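Local atomic coordinates of 5-Carboxyvanillate Decarboxylase (Novosphingobium aromaticivorans, PDB entry 4QRN), a protein that probably removes a carboxyl group from 5-carboxyvanillate as a manganese-dependent decarboxylase of the amidohydrolase superfamily. Residues Y53-M56 / I57-T61; R94-A97 / D98-T102; Q340-A343 / D344-R347; R347-D350 / A351-M354; T365-E368 / K369-L373. All coordinates share one frame; numbering follows the deposited sequence.

In the fold
All five contacts are local, between neighbours along a helix or at its end. Interaction 1 lies at the end of helix 47-59, about 33 Å, centre to centre, from interaction 2 on helix 93-101; both combine a buried side with a polar one where water links an arginine to an aspartate. Interactions 3 and 4 share Arg-347 and hold the start and the end of helix 343-350, the first through polar groups near the active site, the second through two buried methionines. Tyr-341 of interaction 3 touches interaction 2 at Asp-98 and Thr-102. Interaction 5 ends helix 356-370 with aromatic rings turned to strands and an exposed C-terminus.

Interaction 1. Residues Y53-M56 / I57-T61; sequences YLRM and IRDGT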
loop_
_atom_site.group_PDB
_atom_site.type_symbol
_atom_site.label_atom_id
_atom_site.label_comp_id
_atom_site.label_asym_id
_atom_site.label_seq_id
_atom_site.Cartn_x
_atom_site.Cartn_y
_atom_site.Cartn_z
ATOM N N TYR A 53 17.443 2.243 -22.732
ATOM C CA TYR A 53 17.105 3.090 -21.597
ATOM C C TYR A 53 18.088 4.243 -21.471
ATOM O O TYR A 53 17.702 5.389 -21.231
ATOM C CB TYR A 53 17.130 2.289 -20.304
ATOM C CG TYR A 53 16.164 1.113 -20.208
ATOM C CD1 TYR A 53 15.048 0.982 -21.053
ATOM C CD2 TYR A 53 16.386 0.136 -19.258
ATOM C CE1 TYR A 53 14.177 -0.093 -20.931
ATOM C CE2 TYR A 53 15.526 -0.936 -19.116
ATOM C CZ TYR A 53 14.438 -1.047 -19.946
ATOM O OH TYR A 53 13.603 -2.129 -19.773
ATOM N N LEU A 54 19.380 3.958 -21.618
ATOM C CA LEU A 54 20.378 5.022 -21.527
ATOM C C LEU A 54 20.180 6.070 -22.628
ATOM O O LEU A 54 20.322 7.268 -22.389
ATOM C CB LEU A 54 21.792 4.435 -21.580
ATOM C CG LEU A 54 22.218 3.684 -20.309
ATOM C CD1 LEU A 54 23.519 2.920 -20.539
ATOM C CD2 LEU A 54 22.357 4.609 -19.097
ATOM N N ARG A 55 19.844 5.619 -23.828
ATOM C CA ARG A 55 19.565 6.538 -24.928
ATOM C C ARG A 55 18.386 7.447 -24.593
ATOM O O ARG A 55 18.433 8.657 -24.859
ATOM C CB ARG A 55 19.281 5.730 -26.198
ATOM C CG ARG A 55 19.120 6.569 -27.452
ATOM C CD ARG A 55 18.610 5.702 -28.584
ATOM N NE ARG A 55 17.171 5.481 -28.486
ATOM C CZ ARG A 55 16.546 4.383 -28.894
ATOM N NH1 ARG A 55 17.219 3.338 -29.354
ATOM N NH2 ARG A 55 15.226 4.303 -28.815
ATOM N N MET A 56 17.325 6.876 -24.022
ATOM C CA MET A 56 16.133 7.642 -23.674
ATOM C C MET A 56 16.421 8.624 -22.552
ATOM O O MET A 56 15.885 9.744 -22.534
ATOM C CB MET A 56 15.012 6.683 -23.244
ATOM C CG MET A 56 14.507 5.846 -24.407
ATOM S SD MET A 56 13.233 4.644 -23.934
ATOM C CE MET A 56 11.921 5.694 -23.330
ATOM N N ILE A 57 17.278 8.232 -21.616
ATOM C CA ILE A 57 17.680 9.153 -20.563
ATOM C C ILE A 57 18.472 10.322 -21.171
ATOM O O ILE A 57 18.214 11.496 -20.864
ATOM C CB ILE A 57 18.453 8.428 -19.460
ATOM C CG1 ILE A 57 17.514 7.441 -18.737
ATOM C CG2 ILE A 57 19.067 9.430 -18.473
ATOM C CD1 ILE A 57 18.249 6.451 -17.847
ATOM N N ARG A 58 19.407 10.005 -22.066
ATOM C CA ARG A 58 20.245 11.031 -22.687
ATOM C C ARG A 58 19.422 11.991 -23.534
ATOM O O ARG A 58 19.705 13.197 -23.562
ATOM C CB ARG A 58 21.305 10.393 -23.584
ATOM C CG ARG A 58 22.451 9.706 -22.876
ATOM C CD ARG A 58 23.627 9.478 -23.835
ATOM N NE ARG A 58 23.215 8.888 -25.115
ATOM C CZ ARG A 58 23.153 7.581 -25.373
ATOM N NH1 ARG A 58 23.469 6.680 -24.445
ATOM N NH2 ARG A 58 22.768 7.172 -26.576
ATOM N N ASP A 59 18.413 11.474 -24.236
ATOM C CA ASP A 59 17.669 12.328 -25.165
ATOM C C ASP A 59 16.406 12.945 -24.563
ATOM O O ASP A 59 15.711 13.693 -25.239
ATOM C CB ASP A 59 17.413 11.650 -26.522
ATOM C CG ASP A 59 16.348 10.590 -26.484
ATOM O OD1 ASP A 59 15.609 10.474 -25.490
ATOM O OD2 ASP A 59 16.229 9.879 -27.504
ATOM N N GLY A 60 16.154 12.688 -23.286
ATOM C CA GLY A 60 15.035 13.312 -22.601
ATOM C C GLY A 60 13.678 12.669 -22.818
ATOM O O GLY A 60 12.680 13.209 -22.362
ATOM N N THR A 61 13.619 11.513 -23.468
ATOM C CA THR A 61 12.338 10.861 -23.694
ATOM C C THR A 61 12.012 9.826 -22.611
ATOM O O THR A 61 10.882 9.340 -22.543
ATOM C CB THR A 61 12.264 10.186 -25.067
ATOM O OG1 THR A 61 13.289 9.185 -25.178
ATOM C CG2 THR A 61 12.410 11.204 -26.206
HETATM O O HOH W 1 15.123 7.497 -27.762
#
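Arg-55 and Asp-59, one turn apart, are joined through a single water. Arg-55 sets off with CG opposite the backbone N (chi1 -174°), and its NE reaches the water shared with Asp-59. That water lies in the guanidinium plane, accepts from NE at 3.0 Å and donates to OD2 of Asp-59 at 2.6 Å, so it links the opposite charges. NH1 of Arg-55 makes a salt bridge with Glu-124. In one of its two conformers Arg-58 folds back, bent at chi3, and lies over Arg-55, the two side chains crossing at about a right angle.

The other carboxylate oxygen of Asp-59 serves the helix end. OD1 accepts both from N of Thr-61, at 3.0 Å, and from OG1 of Thr-61, at 2.7 Å, taking the hydroxyl on its syn lone pair while the backbone N comes nearly along its C-O axis. These bonds, with the water on OD2, help fix the carboxylate's rotation. Thr-61 OG1 also lies against Met-56, 3.6 Å from its CB, the two side chains crossing at about a right angle. Met-56 is buried against Met-66 and His-120, and Tyr-53 meets Trp-70 and bonds through OH to Gly-115 O, whereas Arg-58 and Asp-59 are exposed.

Backbone bonds from Ile-57, Arg-58 and Asp-59 continue the helix, and a weak one runs from Thr-61 N to Met-56 O. With Gly-60 at positive phi, this is a Schellman motif closing helix 47-59, and Asp-59 adds an Asx turn.

Interaction 2. Residues R94-A97 / D98-T102; sequences RRIA and DMDAT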
loop_
_atom_site.group_PDB
_atom_site.type_symbol
_atom_site.label_atom_id
_atom_site.label_comp_id
_atom_site.label_asym_id
_atom_site.label_seq_id
_atom_site.Cartn_x
_atom_site.Cartn_y
_atom_site.Cartn_z
ATOM N N ARG A 94 27.369 -18.320 -14.576
ATOM C CA ARG A 94 27.415 -17.517 -13.344
ATOM C C ARG A 94 26.064 -17.554 -12.646
ATOM O O ARG A 94 26.006 -17.740 -11.427
ATOM C CB ARG A 94 27.856 -16.045 -13.559
ATOM C CG ARG A 94 27.755 -15.184 -12.212
ATOM C CD ARG A 94 28.081 -13.671 -12.314
ATOM N NE ARG A 94 28.111 -13.021 -10.984
ATOM C CZ ARG A 94 28.504 -11.770 -10.760
ATOM N NH1 ARG A 94 28.497 -11.288 -9.525
ATOM N NH2 ARG A 94 28.904 -10.997 -11.764
ATOM N N ARG A 95 24.978 -17.380 -13.403
ATOM C CA ARG A 95 23.650 -17.446 -12.805
ATOM C C ARG A 95 23.425 -18.832 -12.190
ATOM O O ARG A 95 22.908 -18.948 -11.082
ATOM C CB ARG A 95 22.593 -17.137 -13.862
ATOM C CG ARG A 95 21.163 -17.253 -13.342
ATOM C CD ARG A 95 20.148 -16.789 -14.355
ATOM N NE ARG A 95 20.279 -15.387 -14.707
ATOM C CZ ARG A 95 19.499 -14.401 -14.272
ATOM N NH1 ARG A 95 18.456 -14.624 -13.457
ATOM N NH2 ARG A 95 19.725 -13.167 -14.694
ATOM N N ILE A 96 23.794 -19.880 -12.913
ATOM C CA ILE A 96 23.634 -21.234 -12.398
ATOM C C ILE A 96 24.426 -21.416 -11.104
ATOM O O ILE A 96 23.923 -22.011 -10.160
ATOM C CB ILE A 96 24.079 -22.260 -13.449
ATOM C CG1 ILE A 96 23.118 -22.271 -14.640
ATOM C CG2 ILE A 96 24.256 -23.660 -12.826
ATOM C CD1 ILE A 96 21.810 -22.911 -14.388
ATOM N N ALA A 97 25.662 -20.927 -11.066
ATOM C CA ALA A 97 26.465 -21.038 -9.847
ATOM C C ALA A 97 25.793 -20.280 -8.686
ATOM O O ALA A 97 25.826 -20.747 -7.544
ATOM C CB ALA A 97 27.869 -20.528 -10.102
ATOM N N ASP A 98 25.226 -19.114 -8.975
ATOM C CA ASP A 98 24.557 -18.361 -7.927
ATOM C C ASP A 98 23.335 -19.125 -7.398
ATOM O O ASP A 98 23.045 -19.087 -6.193
ATOM C CB ASP A 98 24.126 -16.971 -8.437
ATOM C CG ASP A 98 25.277 -15.957 -8.473
ATOM O OD1 ASP A 98 26.405 -16.267 -8.029
ATOM O OD2 ASP A 98 25.035 -14.820 -8.940
ATOM N N MET A 99 22.598 -19.772 -8.289
ATOM C CA MET A 99 21.494 -20.618 -7.875
ATOM C C MET A 99 21.999 -21.795 -7.052
ATOM O O MET A 99 21.455 -22.105 -5.981
ATOM C CB MET A 99 20.722 -21.115 -9.090
ATOM C CG MET A 99 19.936 -19.997 -9.787
ATOM S SD MET A 99 19.323 -20.412 -11.423
ATOM C CE MET A 99 18.199 -21.759 -11.049
ATOM N N ASP A 100 23.045 -22.468 -7.538
ATOM C CA ASP A 100 23.587 -23.613 -6.834
ATOM C C ASP A 100 24.000 -23.204 -5.411
ATOM O O ASP A 100 23.806 -23.956 -4.449
ATOM C CB ASP A 100 24.786 -24.178 -7.586
ATOM C CG ASP A 100 24.407 -24.912 -8.875
ATOM O OD1 ASP A 100 23.226 -25.275 -9.067
ATOM O OD2 ASP A 100 25.335 -25.179 -9.681
ATOM N N ALA A 101 24.597 -22.027 -5.264
ATOM C CA ALA A 101 25.095 -21.568 -3.967
ATOM C C ALA A 101 23.988 -21.258 -2.970
ATOM O O ALA A 101 24.260 -21.122 -1.775
ATOM C CB ALA A 101 25.990 -20.351 -4.151
ATOM N N THR A 102 22.758 -21.096 -3.455
ATOM C CA THR A 102 21.634 -20.838 -2.562
ATOM C C THR A 102 20.568 -21.935 -2.626
ATOM O O THR A 102 19.451 -21.766 -2.150
ATOM C CB THR A 102 21.022 -19.452 -2.829
ATOM O OG1 THR A 102 20.735 -19.286 -4.234
ATOM C CG2 THR A 102 21.941 -18.364 -2.321
HETATM O O HOH W 2 28.046 -14.127 -8.093
HETATM O O HOH W 3 28.608 -17.136 -9.993
#
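Met-99 and Arg-95 meet on the packed side of the helix, where SD of Met-99 lies 4.1 Å from CG of Arg-95 and the two chains slant across each other. Beside them CG2 of Ile-96 touches OD2 of Asp-100 at 3.7 Å; the carboxylate of Asp-100 turns on to a salt bridge with Arg-146.

The other side is looser and watered. Arg-94 reaches out fully extended, yet its NE remains 4.1 Å from OD2 of Asp-98, beyond a salt bridge, with guanidinium and carboxylate planes 77° apart. One water bridges them, accepting from NE in the guanidinium plane and donating to OD1 of Asp-98 at 2.7 Å. A second water donates to OD1 and to the backbone O of Arg-94. OD2 of Asp-98 is held by Arg-87 and Tyr-337. An alanine at Asp-98 would remove the carboxylate and would probably leave Arg-87 and Tyr-337 without this acceptor and the bridging waters less fixed.

At the helix end OG1 of Thr-102 bonds to Asp-98 O at 3.0 Å. Helix 93-101 lays Arg-95, Ile-96 and Met-99 on Phe-147 of strand 147-149, with Arg-95 and Met-99 also touching strand 106-111, while Arg-94 reaches Gln-83 and Glu-86 of helix 79-89.

Interaction 3. Residues Q340-A343 / D344-R347; sequences QYVA and DEVR
The chain runs extended through Gln-340 to Val-342 and then turns helical, Val-342 O accepting from Glu-345 N at 2.9 Å, with the donor above the carbonyl plane, and Ala-343 O accepting from Arg-347 N. Glu-345 reaches back along the extended part and crosses Gln-340 at about a right angle. NE2 of Gln-340 donates to OE2 of Glu-345 at 2.9 Å in a nearly straight bond (165°), from within its own amide plane and onto the syn lone pair, although amide and carboxylate are turned 52° apart. OE1 meets a water that also contacts Gln-340 O and Val-342 N.

Val-342 slants across the stem of this side chain, its CB 3.7 Å from CG of Glu-345. OE2 also accepts from Tyr-273 of the second subunit, whose Tyr-277 packs on Gln-340, Val-342 and Glu-345. An alanine in place of Glu-345 would probably leave the Gln-340 amide freer to turn and Tyr-273 of the second subunit without its acceptor.

Farther along, NH1 of Arg-347 forms a salt bridge with OD1 of Asp-344 at 2.9 Å, coming from above the carboxylate plane, and also rests 3.5 Å from CB of Ala-343. NH2 of Arg-347 bonds to Gln-25 O.

This is a helix N-terminus with Val-342 at the N-cap, set at the subunit interface and close to the metal site: the Gln-340 side chain lies about 4 Å from that of the manganese ligand Asp-336.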
loop_
_atom_site.group_PDB
_atom_site.type_symbol
_atom_site.label_atom_id
_atom_site.label_comp_id
_atom_site.label_asym_id
_atom_site.label_seq_id
_atom_site.Cartn_x
_atom_site.Cartn_y
_atom_site.Cartn_z
ATOM N N GLN A 340 17.450 -9.072 -4.822
ATOM C CA GLN A 340 17.407 -9.492 -3.438
ATOM C C GLN A 340 17.937 -10.926 -3.328
ATOM O O GLN A 340 17.185 -11.874 -3.086
ATOM C CB GLN A 340 15.995 -9.331 -2.884
ATOM C CG GLN A 340 15.943 -9.406 -1.370
ATOM C CD GLN A 340 14.731 -8.688 -0.798
ATOM O OE1 GLN A 340 14.106 -7.852 -1.462
ATOM N NE2 GLN A 340 14.381 -9.035 0.439
ATOM N N TYR A 341 19.244 -11.068 -3.527
ATOM C CA TYR A 341 19.924 -12.362 -3.544
ATOM C C TYR A 341 20.583 -12.566 -2.192
ATOM O O TYR A 341 21.670 -12.057 -1.952
ATOM C CB TYR A 341 20.976 -12.343 -4.663
ATOM C CG TYR A 341 21.846 -13.574 -4.744
ATOM C CD1 TYR A 341 21.294 -14.853 -4.807
ATOM C CD2 TYR A 341 23.228 -13.464 -4.789
ATOM C CE1 TYR A 341 22.080 -15.987 -4.903
ATOM C CE2 TYR A 341 24.035 -14.587 -4.877
ATOM C CZ TYR A 341 23.463 -15.848 -4.929
ATOM O OH TYR A 341 24.255 -16.968 -5.001
ATOM N N VAL A 342 19.908 -13.275 -1.297
ATOM C CA VAL A 342 20.334 -13.330 0.102
ATOM C C VAL A 342 20.235 -14.753 0.614
ATOM O O VAL A 342 19.154 -15.268 0.871
ATOM C CB VAL A 342 19.469 -12.405 0.999
ATOM C CG1 VAL A 342 20.068 -12.348 2.392
ATOM C CG2 VAL A 342 19.298 -11.002 0.372
ATOM N N ALA A 343 21.384 -15.412 0.755
ATOM C CA ALA A 343 21.388 -16.797 1.225
ATOM C C ALA A 343 20.651 -16.922 2.561
ATOM O O ALA A 343 19.936 -17.914 2.796
ATOM C CB ALA A 343 22.832 -17.314 1.332
ATOM N N ASP A 344 20.840 -15.961 3.462
ATOM C CA ASP A 344 20.176 -16.061 4.760
ATOM C C ASP A 344 18.655 -16.042 4.636
ATOM O O ASP A 344 17.976 -16.580 5.512
ATOM C CB ASP A 344 20.636 -14.938 5.699
ATOM C CG ASP A 344 21.973 -15.206 6.335
ATOM O OD1 ASP A 344 22.420 -16.363 6.385
ATOM O OD2 ASP A 344 22.550 -14.236 6.845
ATOM N N GLU A 345 18.099 -15.430 3.596
ATOM C CA GLU A 345 16.641 -15.475 3.407
ATOM C C GLU A 345 16.200 -16.896 3.086
ATOM O O GLU A 345 15.176 -17.337 3.597
ATOM C CB GLU A 345 16.204 -14.488 2.324
ATOM C CG GLU A 345 16.287 -13.061 2.804
ATOM C CD GLU A 345 15.780 -12.025 1.812
ATOM O OE1 GLU A 345 15.531 -12.355 0.627
ATOM O OE2 GLU A 345 15.635 -10.862 2.265
ATOM N N VAL A 346 16.942 -17.588 2.231
ATOM C CA VAL A 346 16.589 -18.961 1.918
ATOM C C VAL A 346 16.629 -19.795 3.201
ATOM O O VAL A 346 15.741 -20.603 3.449
ATOM C CB VAL A 346 17.509 -19.571 0.837
ATOM C CG1 VAL A 346 17.000 -20.954 0.458
ATOM C CG2 VAL A 346 17.561 -18.666 -0.404
ATOM N N ARG A 347 17.662 -19.599 4.034
ATOM C CA ARG A 347 17.759 -20.337 5.278
ATOM C C ARG A 347 16.561 -20.073 6.175
ATOM O O ARG A 347 16.033 -20.998 6.821
ATOM C CB ARG A 347 19.064 -20.004 6.004
ATOM C CG ARG A 347 20.275 -20.389 5.210
ATOM C CD ARG A 347 21.599 -20.195 5.992
ATOM N NE ARG A 347 22.722 -20.560 5.116
ATOM C CZ ARG A 347 23.500 -19.697 4.460
ATOM N NH1 ARG A 347 23.384 -18.383 4.619
ATOM N NH2 ARG A 347 24.428 -20.159 3.645
HETATM O O HOH W 4 16.875 -13.881 -1.283
#

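Interaction 4. Residues R347-D350 / A351-M354; sequences RAMD and AMDM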
loop_
_atom_site.group_PDB
_atom_site.type_symbol
_atom_site.label_atom_id
_atom_site.label_comp_id
_atom_site.label_asym_id
_atom_site.label_seq_id
_atom_site.Cartn_x
_atom_site.Cartn_y
_atom_site.Cartn_z
ATOM N N ARG A 347 17.662 -19.599 4.034
ATOM C CA ARG A 347 17.759 -20.337 5.278
ATOM C C ARG A 347 16.561 -20.073 6.175
ATOM O O ARG A 347 16.033 -20.998 6.821
ATOM C CB ARG A 347 19.064 -20.004 6.004
ATOM C CG ARG A 347 20.275 -20.389 5.210
ATOM C CD ARG A 347 21.599 -20.195 5.992
ATOM N NE ARG A 347 22.722 -20.560 5.116
ATOM C CZ ARG A 347 23.500 -19.697 4.460
ATOM N NH1 ARG A 347 23.384 -18.383 4.619
ATOM N NH2 ARG A 347 24.428 -20.159 3.645
ATOM N N ALA A 348 16.151 -18.822 6.276
ATOM C CA ALA A 348 15.006 -18.498 7.119
ATOM C C ALA A 348 13.748 -19.180 6.590
ATOM O O ALA A 348 12.941 -19.705 7.364
ATOM C CB ALA A 348 14.807 -16.995 7.197
ATOM N N MET A 349 13.565 -19.165 5.280
ATOM C CA MET A 349 12.385 -19.788 4.685
ATOM C C MET A 349 12.390 -21.299 4.918
ATOM O O MET A 349 11.351 -21.885 5.240
ATOM C CB MET A 349 12.285 -19.436 3.190
ATOM C CG MET A 349 12.129 -17.936 2.903
ATOM S SD MET A 349 10.619 -17.221 3.596
ATOM C CE MET A 349 11.130 -16.710 5.231
ATOM N N ASP A 350 13.553 -21.925 4.769
ATOM C CA ASP A 350 13.659 -23.365 4.996
ATOM C C ASP A 350 13.243 -23.734 6.415
ATOM O O ASP A 350 12.781 -24.858 6.642
ATOM C CB ASP A 350 15.113 -23.812 4.835
ATOM C CG ASP A 350 15.595 -23.963 3.404
ATOM O OD1 ASP A 350 14.802 -24.064 2.435
ATOM O OD2 ASP A 350 16.832 -24.039 3.277
ATOM N N ALA A 351 13.460 -22.825 7.372
ATOM C CA ALA A 351 13.321 -23.133 8.800
ATOM C C ALA A 351 12.061 -22.559 9.437
ATOM O O ALA A 351 11.940 -22.519 10.661
ATOM C CB ALA A 351 14.581 -22.669 9.535
ATOM N N MET A 352 11.098 -22.161 8.604
ATOM C CA MET A 352 9.852 -21.627 9.149
ATOM C C MET A 352 9.113 -22.710 9.931
ATOM O O MET A 352 9.203 -23.900 9.635
ATOM C CB MET A 352 8.945 -21.112 8.039
ATOM C CG MET A 352 9.508 -19.878 7.368
ATOM S SD MET A 352 8.326 -19.040 6.263
ATOM C CE MET A 352 8.318 -20.122 4.826
ATOM N N ASP A 353 8.341 -22.265 10.925
ATOM C CA ASP A 353 7.518 -23.168 11.732
ATOM C C ASP A 353 6.224 -23.425 10.976
ATOM O O ASP A 353 5.176 -22.849 11.258
ATOM C CB ASP A 353 7.271 -22.578 13.109
ATOM C CG ASP A 353 6.493 -23.503 14.001
ATOM O OD1 ASP A 353 6.351 -24.690 13.676
ATOM O OD2 ASP A 353 6.010 -23.050 15.056
ATOM N N MET A 354 6.353 -24.306 9.987
ATOM C CA MET A 354 5.344 -24.575 8.995
ATOM C C MET A 354 5.456 -26.064 8.681
ATOM O O MET A 354 6.559 -26.599 8.618
ATOM C CB MET A 354 5.685 -23.684 7.795
ATOM C CG MET A 354 4.770 -23.745 6.663
ATOM S SD MET A 354 5.284 -22.613 5.345
ATOM C CE MET A 354 5.026 -20.990 5.995
#
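Met-349 and Met-352 make the apolar part of the contact, their side chains lying slantwise to each other with the thioether ends together. CE of Met-349 is 3.8 Å from SD of Met-352, and in return CE of Met-352 is 3.9 Å from SD of Met-349, so each methyl lies against the other's sulfur. Met-349 doubles back to get there, bent at both chi2 (-62°) and chi3 (89°), whereas Met-352 bends at chi3 alone. Both are buried against Ile-319 of helix 316-326, and helix 356-370 adds Phe-363 beside Met-349 and Phe-362 beside Met-352.

Among the backbone bonds, two of the three are weak. Ala-351 N donates to Ala-348 O at 3.2 Å, from well above that carbonyl plane, and only weakly to Arg-347 O. Met-352 N reaches Met-349 O in a straight (167°) but long, weak bond of 3.4 Å.

Charged groups turn elsewhere: Asp-350 takes Arg-37 in a salt bridge and Tyr-35 in a hydrogen bond. Lys-359 NZ binds the backbone O of both Asp-350 and Met-352.

Ala-351 is the first residue to leave helical angles, so the geometry is that of the weakly bonded last turn of helix 343-350, passing into a loop with an inverse gamma turn centred on Asp-353.

Interaction 5. Residues T365-E368 / K369-L373; sequences TNAE and KWFKL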
loop_
_atom_site.group_PDB
_atom_site.type_symbol
_atom_site.label_atom_id
_atom_site.label_comp_id
_atom_site.label_asym_id
_atom_site.label_seq_id
_atom_site.Cartn_x
_atom_site.Cartn_y
_atom_site.Cartn_z
ATOM N N THR A 365 5.408 -27.250 -5.052
ATOM C CA THR A 365 4.301 -27.821 -5.809
ATOM C C THR A 365 3.244 -26.811 -6.218
ATOM O O THR A 365 2.551 -27.049 -7.212
ATOM C CB THR A 365 3.679 -29.041 -5.111
ATOM O OG1 THR A 365 3.157 -28.653 -3.848
ATOM C CG2 THR A 365 4.726 -30.139 -4.914
ATOM N N ASN A 366 3.116 -25.687 -5.515
ATOM C CA ASN A 366 2.230 -24.654 -6.027
ATOM C C ASN A 366 2.729 -24.132 -7.374
ATOM O O ASN A 366 1.962 -24.061 -8.326
ATOM C CB ASN A 366 2.090 -23.516 -5.029
ATOM C CG ASN A 366 1.297 -23.906 -3.770
ATOM O OD1 ASN A 366 0.595 -24.924 -3.728
ATOM N ND2 ASN A 366 1.400 -23.068 -2.747
ATOM N N ALA A 367 4.020 -23.821 -7.461
ATOM C CA ALA A 367 4.575 -23.356 -8.727
ATOM C C ALA A 367 4.403 -24.420 -9.809
ATOM O O ALA A 367 4.080 -24.101 -10.951
ATOM C CB ALA A 367 6.046 -23.012 -8.547
ATOM N N GLU A 368 4.624 -25.690 -9.471
ATOM C CA GLU A 368 4.474 -26.731 -10.493
ATOM C C GLU A 368 3.044 -26.745 -11.030
ATOM O O GLU A 368 2.844 -26.944 -12.231
ATOM C CB GLU A 368 4.849 -28.093 -9.925
ATOM C CG GLU A 368 6.341 -28.229 -9.726
ATOM C CD GLU A 368 6.787 -29.508 -9.064
ATOM O OE1 GLU A 368 6.030 -30.131 -8.292
ATOM O OE2 GLU A 368 7.967 -29.857 -9.277
ATOM N N LYS A 369 2.052 -26.530 -10.160
ATOM C CA LYS A 369 0.671 -26.485 -10.610
ATOM C C LYS A 369 0.391 -25.230 -11.440
ATOM O O LYS A 369 -0.090 -25.334 -12.583
ATOM C CB LYS A 369 -0.281 -26.529 -9.412
ATOM C CG LYS A 369 -1.741 -26.346 -9.833
ATOM C CD LYS A 369 -2.717 -26.538 -8.708
ATOM C CE LYS A 369 -4.130 -26.285 -9.205
ATOM N NZ LYS A 369 -5.155 -26.551 -8.155
ATOM N N TRP A 370 0.649 -24.049 -10.879
ATOM C CA TRP A 370 0.158 -22.834 -11.517
ATOM C C TRP A 370 0.929 -22.442 -12.773
ATOM O O TRP A 370 0.372 -21.784 -13.653
ATOM C CB TRP A 370 0.140 -21.671 -10.519
ATOM C CG TRP A 370 -0.726 -21.963 -9.354
ATOM C CD1 TRP A 370 -0.321 -22.072 -8.044
ATOM C CD2 TRP A 370 -2.136 -22.249 -9.348
ATOM N NE1 TRP A 370 -1.382 -22.383 -7.239
ATOM C CE2 TRP A 370 -2.500 -22.500 -8.006
ATOM C CE3 TRP A 370 -3.142 -22.270 -10.330
ATOM C CZ2 TRP A 370 -3.804 -22.790 -7.626
ATOM C CZ3 TRP A 370 -4.443 -22.562 -9.942
ATOM C CH2 TRP A 370 -4.756 -22.819 -8.599
ATOM N N PHE A 371 2.205 -22.837 -12.856
ATOM C CA PHE A 371 2.990 -22.616 -14.071
ATOM C C PHE A 371 2.957 -23.824 -15.019
ATOM O O PHE A 371 3.531 -23.775 -16.095
ATOM C CB PHE A 371 4.437 -22.266 -13.741
ATOM C CG PHE A 371 4.626 -20.906 -13.109
ATOM C CD1 PHE A 371 4.808 -19.778 -13.888
ATOM C CD2 PHE A 371 4.675 -20.790 -11.729
ATOM C CE1 PHE A 371 5.048 -18.547 -13.297
ATOM C CE2 PHE A 371 4.897 -19.556 -11.121
ATOM C CZ PHE A 371 5.108 -18.438 -11.914
ATOM N N LYS A 372 2.299 -24.913 -14.623
ATOM C CA LYS A 372 2.217 -26.144 -15.448
ATOM C C LYS A 372 3.601 -26.628 -15.795
ATOM O O LYS A 372 3.903 -26.880 -16.971
ATOM C CB LYS A 372 1.393 -25.965 -16.708
ATOM C CG LYS A 372 -0.038 -25.665 -16.417
ATOM C CD LYS A 372 -0.882 -25.866 -17.665
ATOM C CE LYS A 372 -2.327 -25.465 -17.451
ATOM N NZ LYS A 372 -2.485 -23.993 -17.440
ATOM N N LEU A 373 4.432 -26.808 -14.775
ATOM C CA LEU A 373 5.816 -27.228 -14.995
ATOM C C LEU A 373 5.916 -28.706 -15.287
ATOM O O LEU A 373 5.015 -29.479 -14.956
ATOM C CB LEU A 373 6.680 -26.896 -13.779
ATOM C CG LEU A 373 6.684 -25.416 -13.393
ATOM C CD1 LEU A 373 7.619 -25.193 -12.215
ATOM C CD2 LEU A 373 7.071 -24.541 -14.601
ATOM O OXT LEU A 373 6.915 -29.136 -15.867
HETATM O O HOH W 5 2.706 -29.479 -13.549
#
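Trp-370 sets its indole against the preceding turn, bringing CD1 to 3.0 Å from the backbone O of Asn-366 and to 4.1 Å from its CB. CG lies opposite the carbonyl carbon (chi1 -60°), and chi2 of 117° brings CD1 to the Asn-366 carbonyl, which meets the ring obliquely. The same Asn-366 O takes the backbone N of Trp-370 at 2.9 Å in a straight bond (171°). CD of Lys-369, on a fully extended chain, lies over one face of the indole, offset toward the rim, while NE1 bonds to Asp-329 O.

Phe-371 presents its edge to the helix: Ala-367 CA lies in the ring plane, and CD2 is 4.1 Å from Ala-367 CB. Ala-367 O also comes to this edge, and accepts from Phe-371 N.

Leu-373 folds back and crosses Glu-368 at about a right angle, its CD1 4.1 Å from CG of Glu-368. The backbone N of Leu-373 donates to Glu-368 O at 3.0 Å, in the carbonyl plane and on a lone pair. A water bridges the same oxygen to the terminal carboxylate O of Leu-373. Together with this bond and that from Lys-372 N to Lys-369 O, positive phi at Lys-372 gives a Schellman motif.

The end of helix 356-370 and the residue after it pack against three strands: Asn-366, Ala-367, Trp-370 and Phe-371 touch Met-332 of strand 331-332, Trp-370 and Phe-371 reach Met-260 of strand 259-261, and Ala-367 and Phe-371 meet Thr-40 of strand 38-44.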